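Local coordinates for protein pngf-ii (Elizabethkingia meningoseptica, PDB 4R4X) that probably hydrolyses the linkage between N-glycans and asparagine side chains, as a bacterial peptide:N-glycosidase of the PNGase F family, at residues A[186-191]-A[222-227]; A[295-300]-A[531-536]; A[331-336]-A[369-374]. One frame throughout, in Å; residues are numbered along the deposited sequence.

How the interactions relate
Interaction 1 comes first along the chain: it brings residues 222-227 back to strand 186-196, closing a loop of 30 residues before interaction 2 opens at residue 295. Interaction 2 spans far more sequence, joining residues 295-300 to the late strand 527-537 and so linking the N-terminal and C-terminal parts of the PNGase F region. Interaction 3 opens and closes entirely within that long span, joining the loop after strand 326-331 to the loop after strand 358-367. In space the three form a chain of neighbours. R336 NH1 of interaction 3 meets I226 O of interaction 1, and L335 packs on I297 and L299 of interaction 2; interactions 1 and 2 do not touch.

Interaction 1. Residues A[186-191]-A[222-227]; sequences ITIPVF and KIPEIK
I188 meets the 222-227 loop with both of its branches. Its CB, carried on strand 186-196, points toward the loop but makes no close contact itself; the fork beyond it does the work. CG2, anti to the backbone N, turns to the side chain of I223, where it lies 4.2 Å from I223 CD1. On the other branch CG1 sits beside the backbone N (chi1 -53°) and serves as a spacer for the terminal methyl. That methyl, CD1, abuts the ring carbon P224 CD at 3.9 Å and also lies 4.2 Å from the carbonyl oxygen K222 O. The contact is therefore apolar and rests on van der Waals packing, with I188 bridging two successive loop residues. The loop has its own polar link, since K222 NZ bonds to I223 O at 2.9 Å, approaching from above the carbonyl plane. I188 and I223 both also pack on L364 of the adjacent strand 358-367. Further along strand 186-196, an outermost strand of its sheet, V190 and F191 both face L362 in a classic beta bulge. Packing of a strand from one antiparallel sheet against the chain leaving another is consistent with the beta-sandwich of PNGase F-type domains.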
loop_
_atom_site.group_PDB
_atom_site.type_symbol
_atom_site.label_atom_id
_atom_site.label_comp_id
_atom_site.label_asym_id
_atom_site.label_seq_id
_atom_site.Cartn_x
_atom_site.Cartn_y
_atom_site.Cartn_z
ATOM N N ILE A 186 -7.434 5.072 4.101
ATOM C CA ILE A 186 -6.753 5.553 5.291
ATOM C C ILE A 186 -5.252 5.349 5.176
ATOM O O ILE A 186 -4.796 4.226 4.944
ATOM C CB ILE A 186 -7.249 4.801 6.523
ATOM C CG1 ILE A 186 -8.745 5.077 6.725
ATOM C CG2 ILE A 186 -6.458 5.194 7.756
ATOM C CD1 ILE A 186 -9.427 4.106 7.657
ATOM N N THR A 187 -4.495 6.420 5.397
ATOM C CA THR A 187 -3.033 6.348 5.456
ATOM C C THR A 187 -2.632 6.508 6.900
ATOM O O THR A 187 -3.119 7.419 7.584
ATOM C CB THR A 187 -2.376 7.443 4.593
ATOM O OG1 THR A 187 -2.734 7.213 3.239
ATOM C CG2 THR A 187 -0.857 7.403 4.691
ATOM N N ILE A 188 -1.792 5.592 7.362
ATOM C CA ILE A 188 -1.158 5.678 8.658
ATOM C C ILE A 188 0.321 6.034 8.490
ATOM O O ILE A 188 1.140 5.153 8.188
ATOM C CB ILE A 188 -1.264 4.351 9.415
ATOM C CG1 ILE A 188 -2.723 3.863 9.480
ATOM C CG2 ILE A 188 -0.652 4.486 10.806
ATOM C CD1 ILE A 188 -3.612 4.698 10.373
ATOM N N PRO A 189 0.683 7.313 8.731
ATOM C CA PRO A 189 2.082 7.712 8.608
ATOM C C PRO A 189 2.916 7.107 9.716
ATOM O O PRO A 189 2.454 7.033 10.867
ATOM C CB PRO A 189 2.045 9.249 8.729
ATOM C CG PRO A 189 0.621 9.637 8.935
ATOM C CD PRO A 189 -0.172 8.404 9.239
ATOM N N VAL A 190 4.117 6.651 9.377
ATOM C CA VAL A 190 5.037 6.133 10.372
ATOM C C VAL A 190 6.335 6.933 10.366
ATOM O O VAL A 190 6.632 7.593 11.357
ATOM C CB VAL A 190 5.328 4.630 10.161
ATOM C CG1 VAL A 190 6.176 4.092 11.296
ATOM C CG2 VAL A 190 4.032 3.854 10.072
ATOM N N PHE A 191 7.101 6.865 9.270
ATOM C CA PHE A 191 8.387 7.589 9.160
ATOM C C PHE A 191 8.429 8.422 7.899
ATOM O O PHE A 191 7.896 8.024 6.846
ATOM C CB PHE A 191 9.618 6.659 9.182
ATOM C CG PHE A 191 9.730 5.795 10.408
ATOM C CD1 PHE A 191 9.799 6.343 11.676
ATOM C CD2 PHE A 191 9.810 4.415 10.288
ATOM C CE1 PHE A 191 9.908 5.542 12.791
ATOM C CE2 PHE A 191 9.884 3.607 11.398
ATOM C CZ PHE A 191 9.949 4.171 12.662
ATOM N N LYS A 222 -1.088 4.264 16.489
ATOM C CA LYS A 222 -2.422 3.779 16.767
ATOM C C LYS A 222 -3.114 3.331 15.471
ATOM O O LYS A 222 -3.218 4.079 14.530
ATOM C CB LYS A 222 -3.250 4.840 17.508
ATOM C CG LYS A 222 -4.673 4.370 17.821
ATOM C CD LYS A 222 -4.708 2.981 18.472
ATOM C CE LYS A 222 -6.086 2.616 19.020
ATOM N NZ LYS A 222 -7.058 2.338 17.925
ATOM N N ILE A 223 -3.544 2.078 15.435
ATOM C CA ILE A 223 -4.233 1.505 14.289
ATOM C C ILE A 223 -5.710 1.419 14.608
ATOM O O ILE A 223 -6.080 0.838 15.633
ATOM C CB ILE A 223 -3.738 0.074 14.004
ATOM C CG1 ILE A 223 -2.207 0.052 13.901
ATOM C CG2 ILE A 223 -4.405 -0.501 12.749
ATOM C CD1 ILE A 223 -1.665 0.914 12.777
ATOM N N PRO A 224 -6.565 1.984 13.732
ATOM C CA PRO A 224 -8.001 1.900 13.991
ATOM C C PRO A 224 -8.493 0.474 13.892
ATOM O O PRO A 224 -7.750 -0.419 13.426
ATOM C CB PRO A 224 -8.607 2.768 12.884
ATOM C CG PRO A 224 -7.632 2.673 11.779
ATOM C CD PRO A 224 -6.289 2.695 12.468
ATOM N N GLU A 225 -9.732 0.248 14.319
ATOM C CA GLU A 225 -10.356 -1.030 14.076
ATOM C C GLU A 225 -10.427 -1.227 12.566
ATOM O O GLU A 225 -10.826 -0.329 11.840
ATOM C CB GLU A 225 -11.761 -1.109 14.666
ATOM C CG GLU A 225 -12.437 -2.447 14.401
ATOM C CD GLU A 225 -13.875 -2.509 14.914
ATOM O OE1 GLU A 225 -14.572 -3.524 14.641
ATOM O OE2 GLU A 225 -14.310 -1.542 15.569
ATOM N N ILE A 226 -10.014 -2.394 12.093
ATOM C CA ILE A 226 -10.151 -2.673 10.690
ATOM C C ILE A 226 -10.975 -3.972 10.537
ATOM O O ILE A 226 -10.597 -5.048 11.000
ATOM C CB ILE A 226 -8.785 -2.597 9.934
ATOM C CG1 ILE A 226 -8.288 -3.933 9.475
ATOM C CG2 ILE A 226 -7.679 -1.949 10.749
ATOM C CD1 ILE A 226 -8.705 -4.229 8.074
ATOM N N LYS A 227 -12.130 -3.825 9.901
ATOM C CA LYS A 227 -13.092 -4.921 9.753
ATOM C C LYS A 227 -12.597 -5.988 8.778
ATOM O O LYS A 227 -11.866 -5.676 7.834
ATOM C CB LYS A 227 -14.422 -4.367 9.232
ATOM C CG LYS A 227 -15.107 -3.336 10.141
ATOM C CD LYS A 227 -16.221 -3.972 10.960
ATOM C CE LYS A 227 -17.051 -2.944 11.722
ATOM N NZ LYS A 227 -16.655 -2.918 13.152
#

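Interaction 2. Residues A[295-300]-A[531-536]; sequences PFIELM and SGVLLG
E298 lays its carboxylate against the hydroxymethyl group of S531, the OE1 oxygen doing most of the touching. The side chain leaves the backbone with CG beside the N (chi1 -57°) and continues extended, which carries the acid across to the neighbouring segment. S531 OG donates a short hydrogen bond of 2.6 Å to E298 OE1. The hydroxyl does not lie in the plane of the acid: it approaches from above, 41° out of the carboxylate plane, and S531 CB rests 3.2 Å from the same oxygen OE1. A water ties the pair together a second time. It accepts from the backbone E298 N at 2.9 Å and donates to S531 OG at 3.0 Å, so the serine oxygen gives one bond and receives another, while backbone and side chain of E298 are both linked to it. The acid is gripped from outside the two segments as well, by a salt bridge from OE1 to R301 and a hydrogen bond between OE2 and T386. Next to this polar patch lies an apolar one. I297 and V533 cross at about a right angle, with I297 CG1 4.1 Å from V533 CG2, a light touch that extends the contact toward P381 and V379. All four side chains are buried. At L299 the chain turns a corner, and L299 and M300, a selenomethionine here, both face V251 in a classic beta bulge. The contact joins the N-terminal and C-terminal PNGase F family regions within one antiparallel sheet, where strands 493-504 and 416-428 come between strands 297-303 and 527-537. I297 bonds through its backbone to I253 of strand 248-253, S531 to I424 of strand 416-428, and G532 to V382 and F383 of strand 378-384.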
loop_
_atom_site.group_PDB
_atom_site.type_symbol
_atom_site.label_atom_id
_atom_site.label_comp_id
_atom_site.label_asym_id
_atom_site.label_seq_id
_atom_site.Cartn_x
_atom_site.Cartn_y
_atom_site.Cartn_z
ATOM N N PRO A 295 8.201 -13.891 19.467
ATOM C CA PRO A 295 9.207 -13.244 18.629
ATOM C C PRO A 295 8.561 -12.136 17.808
ATOM O O PRO A 295 7.341 -12.102 17.704
ATOM C CB PRO A 295 9.706 -14.391 17.732
ATOM C CG PRO A 295 8.560 -15.344 17.654
ATOM C CD PRO A 295 7.782 -15.201 18.929
ATOM N N PHE A 296 9.346 -11.225 17.231
ATOM C CA PHE A 296 8.737 -10.165 16.435
ATOM C C PHE A 296 8.189 -10.698 15.094
ATOM O O PHE A 296 8.542 -11.809 14.655
ATOM C CB PHE A 296 9.678 -8.964 16.253
ATOM C CG PHE A 296 10.799 -9.172 15.287
ATOM C CD1 PHE A 296 10.643 -8.847 13.944
ATOM C CD2 PHE A 296 12.032 -9.654 15.712
ATOM C CE1 PHE A 296 11.683 -9.018 13.046
ATOM C CE2 PHE A 296 13.089 -9.811 14.823
ATOM C CZ PHE A 296 12.916 -9.488 13.480
ATOM N N ILE A 297 7.287 -9.919 14.500
ATOM C CA ILE A 297 6.694 -10.226 13.197
ATOM C C ILE A 297 7.289 -9.297 12.150
ATOM O O ILE A 297 7.277 -8.046 12.319
ATOM C CB ILE A 297 5.179 -10.081 13.258
ATOM C CG1 ILE A 297 4.621 -11.228 14.113
ATOM C CG2 ILE A 297 4.500 -10.080 11.874
ATOM C CD1 ILE A 297 3.155 -11.110 14.360
ATOM N N GLU A 298 7.775 -9.908 11.071
ATOM C CA GLU A 298 8.229 -9.168 9.878
ATOM C C GLU A 298 7.049 -8.788 8.996
ATOM O O GLU A 298 6.412 -9.666 8.381
ATOM C CB GLU A 298 9.181 -10.029 9.041
ATOM C CG GLU A 298 10.369 -10.506 9.790
ATOM C CD GLU A 298 11.291 -11.376 8.964
ATOM O OE1 GLU A 298 10.812 -12.307 8.280
ATOM O OE2 GLU A 298 12.509 -11.130 9.014
ATOM N N LEU A 299 6.698 -7.507 8.938
ATOM C CA LEU A 299 5.684 -7.082 7.955
ATOM C C LEU A 299 6.203 -7.265 6.529
ATOM O O LEU A 299 5.463 -7.705 5.659
ATOM C CB LEU A 299 5.283 -5.619 8.141
ATOM C CG LEU A 299 4.675 -5.203 9.476
ATOM C CD1 LEU A 299 4.118 -3.778 9.344
ATOM C CD2 LEU A 299 3.560 -6.180 9.889
HETATM N N MSE A 300 7.473 -6.935 6.315
HETATM C CA MSE A 300 8.094 -6.910 4.974
HETATM C C MSE A 300 9.572 -7.126 5.148
HETATM O O MSE A 300 10.219 -6.380 5.867
HETATM C CB MSE A 300 7.871 -5.545 4.286
HETATM C CG MSE A 300 8.603 -5.391 2.944
HETATM SE SE MSE A 300 9.086 -3.508 2.549
HETATM C CE MSE A 300 7.452 -2.612 3.177
ATOM N N SER A 531 11.404 -16.474 9.199
ATOM C CA SER A 531 10.290 -16.213 10.106
ATOM C C SER A 531 9.046 -16.998 9.718
ATOM O O SER A 531 8.786 -17.303 8.540
ATOM C CB SER A 531 9.999 -14.715 10.221
ATOM O OG SER A 531 9.294 -14.263 9.104
ATOM N N GLY A 532 8.276 -17.327 10.749
ATOM C CA GLY A 532 7.070 -18.111 10.616
ATOM C C GLY A 532 5.975 -17.586 11.497
ATOM O O GLY A 532 6.158 -17.427 12.704
ATOM N N VAL A 533 4.853 -17.257 10.875
ATOM C CA VAL A 533 3.675 -16.840 11.575
ATOM C C VAL A 533 2.570 -17.834 11.234
ATOM O O VAL A 533 2.317 -18.118 10.066
ATOM C CB VAL A 533 3.269 -15.417 11.154
ATOM C CG1 VAL A 533 1.974 -15.009 11.804
ATOM C CG2 VAL A 533 4.369 -14.442 11.543
ATOM N N LEU A 534 1.923 -18.363 12.260
ATOM C CA LEU A 534 0.795 -19.267 12.078
ATOM C C LEU A 534 -0.501 -18.497 11.861
ATOM O O LEU A 534 -0.817 -17.611 12.623
ATOM C CB LEU A 534 0.669 -20.191 13.287
ATOM C CG LEU A 534 -0.483 -21.191 13.238
ATOM C CD1 LEU A 534 -0.288 -22.174 12.107
ATOM C CD2 LEU A 534 -0.588 -21.944 14.565
ATOM N N LEU A 535 -1.222 -18.836 10.794
ATOM C CA LEU A 535 -2.475 -18.207 10.439
ATOM C C LEU A 535 -3.541 -19.286 10.451
ATOM O O LEU A 535 -3.253 -20.455 10.233
ATOM C CB LEU A 535 -2.422 -17.615 9.045
ATOM C CG LEU A 535 -1.188 -16.760 8.721
ATOM C CD1 LEU A 535 -1.157 -16.484 7.232
ATOM C CD2 LEU A 535 -1.185 -15.460 9.489
ATOM N N GLY A 536 -4.761 -18.895 10.748
ATOM C CA GLY A 536 -5.877 -19.830 10.660
ATOM C C GLY A 536 -7.204 -19.180 10.975
ATOM O O GLY A 536 -7.278 -18.008 11.376
HETATM O O HOH W 1 7.311 -12.800 10.853
#

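Interaction 3. Residues A[331-336]-A[369-374]; sequences DITELR and DQQKIV
V374 packs against T333 and E334 where an Asx turn leads into a short 3-10 segment, residues 333-335. D331 OD1 sets up that turn by accepting the backbone T333 N at 3.0 Å, and the same oxygen takes the hydroxyl T333 OG1 at 2.7 Å. The hydroxyl arrives on the syn side of the acid, only 17° out of the carboxylate plane. With OG1 beside the backbone N (chi1 -63°), the methyl CG2 of T333 stands anti to that N and is turned to the loop 369-374. There it meets two residues: Q371 NE2 at 3.8 Å, coming from the opposite direction, and, more loosely, the CB of V374. V374 in turn presses its CG1 against the start of the next side chain, 3.7 Å from E334 CA and almost as near to E334 CB. E334 thus contributes the base of its side chain, which bends at its second torsion and leaves the acid to be held elsewhere, by a salt bridge to R422 and a hydrogen bond to Y498. The threonine hydroxyl likewise has a second partner, the backbone N of I232 on strand 231-240. The join is therefore van der Waals packing between two loops, one following strand 326-331 and the other following strand 358-367, each already fixed by its own side-chain-to-backbone bonds. On the second loop Q371 supplies them. Its side-chain oxygen OE1 accepts from both I373 N and V374 N, the latter in the carbonyl plane on a lone pair and nearly straight (176°). Its amide nitrogen NE2 then closes back on V374 O at 3.0 Å, with that oxygen close to the glutamine amide plane.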
loop_
_atom_site.group_PDB
_atom_site.type_symbol
_atom_site.label_atom_id
_atom_site.label_comp_id
_atom_site.label_asym_id
_atom_site.label_seq_id
_atom_site.Cartn_x
_atom_site.Cartn_y
_atom_site.Cartn_z
ATOM N N ASP A 331 1.398 -6.266 0.480
ATOM C CA ASP A 331 0.046 -6.569 0.975
ATOM C C ASP A 331 0.221 -7.353 2.268
ATOM O O ASP A 331 0.880 -8.384 2.281
ATOM C CB ASP A 331 -0.648 -7.388 -0.090
ATOM C CG ASP A 331 -2.097 -7.766 0.250
ATOM O OD1 ASP A 331 -2.544 -7.612 1.416
ATOM O OD2 ASP A 331 -2.766 -8.252 -0.689
ATOM N N ILE A 332 -0.333 -6.852 3.360
ATOM C CA ILE A 332 -0.234 -7.529 4.650
ATOM C C ILE A 332 -1.626 -7.814 5.255
ATOM O O ILE A 332 -1.765 -7.904 6.480
ATOM C CB ILE A 332 0.618 -6.709 5.648
ATOM C CG1 ILE A 332 0.176 -5.252 5.698
ATOM C CG2 ILE A 332 2.093 -6.776 5.287
ATOM C CD1 ILE A 332 0.813 -4.508 6.866
ATOM N N THR A 333 -2.613 -8.016 4.395
ATOM C CA THR A 333 -4.045 -8.186 4.782
ATOM C C THR A 333 -4.240 -9.308 5.795
ATOM O O THR A 333 -5.014 -9.164 6.750
ATOM C CB THR A 333 -4.915 -8.402 3.510
ATOM O OG1 THR A 333 -4.840 -7.217 2.699
ATOM C CG2 THR A 333 -6.374 -8.707 3.850
ATOM N N GLU A 334 -3.481 -10.394 5.641
ATOM C CA GLU A 334 -3.531 -11.514 6.585
ATOM C C GLU A 334 -3.070 -11.209 8.040
ATOM O O GLU A 334 -3.333 -12.005 8.952
ATOM C CB GLU A 334 -2.757 -12.744 6.015
ATOM C CG GLU A 334 -1.241 -12.744 6.194
ATOM C CD GLU A 334 -0.468 -11.925 5.162
ATOM O OE1 GLU A 334 -1.061 -11.061 4.486
ATOM O OE2 GLU A 334 0.754 -12.144 5.029
ATOM N N LEU A 335 -2.375 -10.096 8.262
ATOM C CA LEU A 335 -1.959 -9.725 9.621
ATOM C C LEU A 335 -2.948 -8.790 10.326
ATOM O O LEU A 335 -2.687 -8.316 11.445
ATOM C CB LEU A 335 -0.555 -9.090 9.592
ATOM C CG LEU A 335 0.546 -9.982 9.011
ATOM C CD1 LEU A 335 1.865 -9.235 8.896
ATOM C CD2 LEU A 335 0.686 -11.236 9.869
ATOM N N ARG A 336 -4.072 -8.543 9.668
ATOM C CA ARG A 336 -5.152 -7.733 10.214
ATOM C C ARG A 336 -5.475 -8.050 11.701
ATOM O O ARG A 336 -5.550 -7.140 12.502
ATOM C CB ARG A 336 -6.408 -7.853 9.337
ATOM C CG ARG A 336 -7.552 -6.937 9.775
ATOM C CD ARG A 336 -8.878 -7.277 9.105
ATOM N NE ARG A 336 -9.321 -8.601 9.532
ATOM C CZ ARG A 336 -9.838 -8.862 10.731
ATOM N NH1 ARG A 336 -10.044 -7.897 11.627
ATOM N NH2 ARG A 336 -10.170 -10.105 11.019
ATOM N N ASP A 369 -12.258 -2.380 1.403
ATOM C CA ASP A 369 -12.674 -3.474 0.576
ATOM C C ASP A 369 -13.607 -4.412 1.362
ATOM O O ASP A 369 -13.790 -4.254 2.562
ATOM C CB ASP A 369 -11.421 -4.248 0.136
ATOM C CG ASP A 369 -10.621 -3.505 -0.888
ATOM O OD1 ASP A 369 -11.246 -2.813 -1.726
ATOM O OD2 ASP A 369 -9.367 -3.624 -0.883
ATOM N N GLN A 370 -14.149 -5.400 0.669
ATOM C CA GLN A 370 -14.942 -6.468 1.293
ATOM C C GLN A 370 -14.454 -7.801 0.698
ATOM O O GLN A 370 -15.242 -8.615 0.237
ATOM C CB GLN A 370 -16.449 -6.243 1.053
ATOM C CG GLN A 370 -16.970 -4.856 1.480
ATOM C CD GLN A 370 -18.318 -4.455 0.864
ATOM O OE1 GLN A 370 -18.624 -4.761 -0.293
ATOM N NE2 GLN A 370 -19.120 -3.733 1.638
ATOM N N GLN A 371 -13.141 -8.010 0.711
ATOM C CA GLN A 371 -12.544 -9.203 0.104
ATOM C C GLN A 371 -12.863 -10.467 0.909
ATOM O O GLN A 371 -12.918 -10.430 2.141
ATOM C CB GLN A 371 -11.021 -9.044 -0.067
ATOM C CG GLN A 371 -10.228 -8.949 1.214
ATOM C CD GLN A 371 -9.939 -10.302 1.876
ATOM O OE1 GLN A 371 -9.873 -11.342 1.226
ATOM N NE2 GLN A 371 -9.734 -10.271 3.170
ATOM N N LYS A 372 -13.016 -11.576 0.192
ATOM C CA LYS A 372 -13.476 -12.855 0.758
ATOM C C LYS A 372 -12.440 -13.958 0.513
ATOM O O LYS A 372 -12.761 -15.133 0.551
ATOM C CB LYS A 372 -14.791 -13.240 0.088
ATOM C CG LYS A 372 -15.916 -12.231 0.286
ATOM C CD LYS A 372 -16.254 -12.089 1.762
ATOM C CE LYS A 372 -17.720 -11.738 2.003
ATOM N NZ LYS A 372 -17.934 -10.282 1.774
ATOM N N ILE A 373 -11.194 -13.562 0.274
ATOM C CA ILE A 373 -10.116 -14.477 -0.116
ATOM C C ILE A 373 -9.153 -14.788 1.023
ATOM O O ILE A 373 -8.685 -15.929 1.138
ATOM C CB ILE A 373 -9.342 -13.897 -1.322
ATOM C CG1 ILE A 373 -10.209 -14.000 -2.583
ATOM C CG2 ILE A 373 -8.037 -14.628 -1.563
ATOM C CD1 ILE A 373 -9.976 -12.874 -3.564
ATOM N N VAL A 374 -8.862 -13.793 1.853
ATOM C CA VAL A 374 -8.013 -13.960 3.025
ATOM C C VAL A 374 -8.891 -13.894 4.267
ATOM O O VAL A 374 -9.386 -12.817 4.626
ATOM C CB VAL A 374 -6.933 -12.849 3.062
ATOM C CG1 VAL A 374 -6.110 -12.945 4.329
ATOM C CG2 VAL A 374 -6.071 -12.950 1.810
#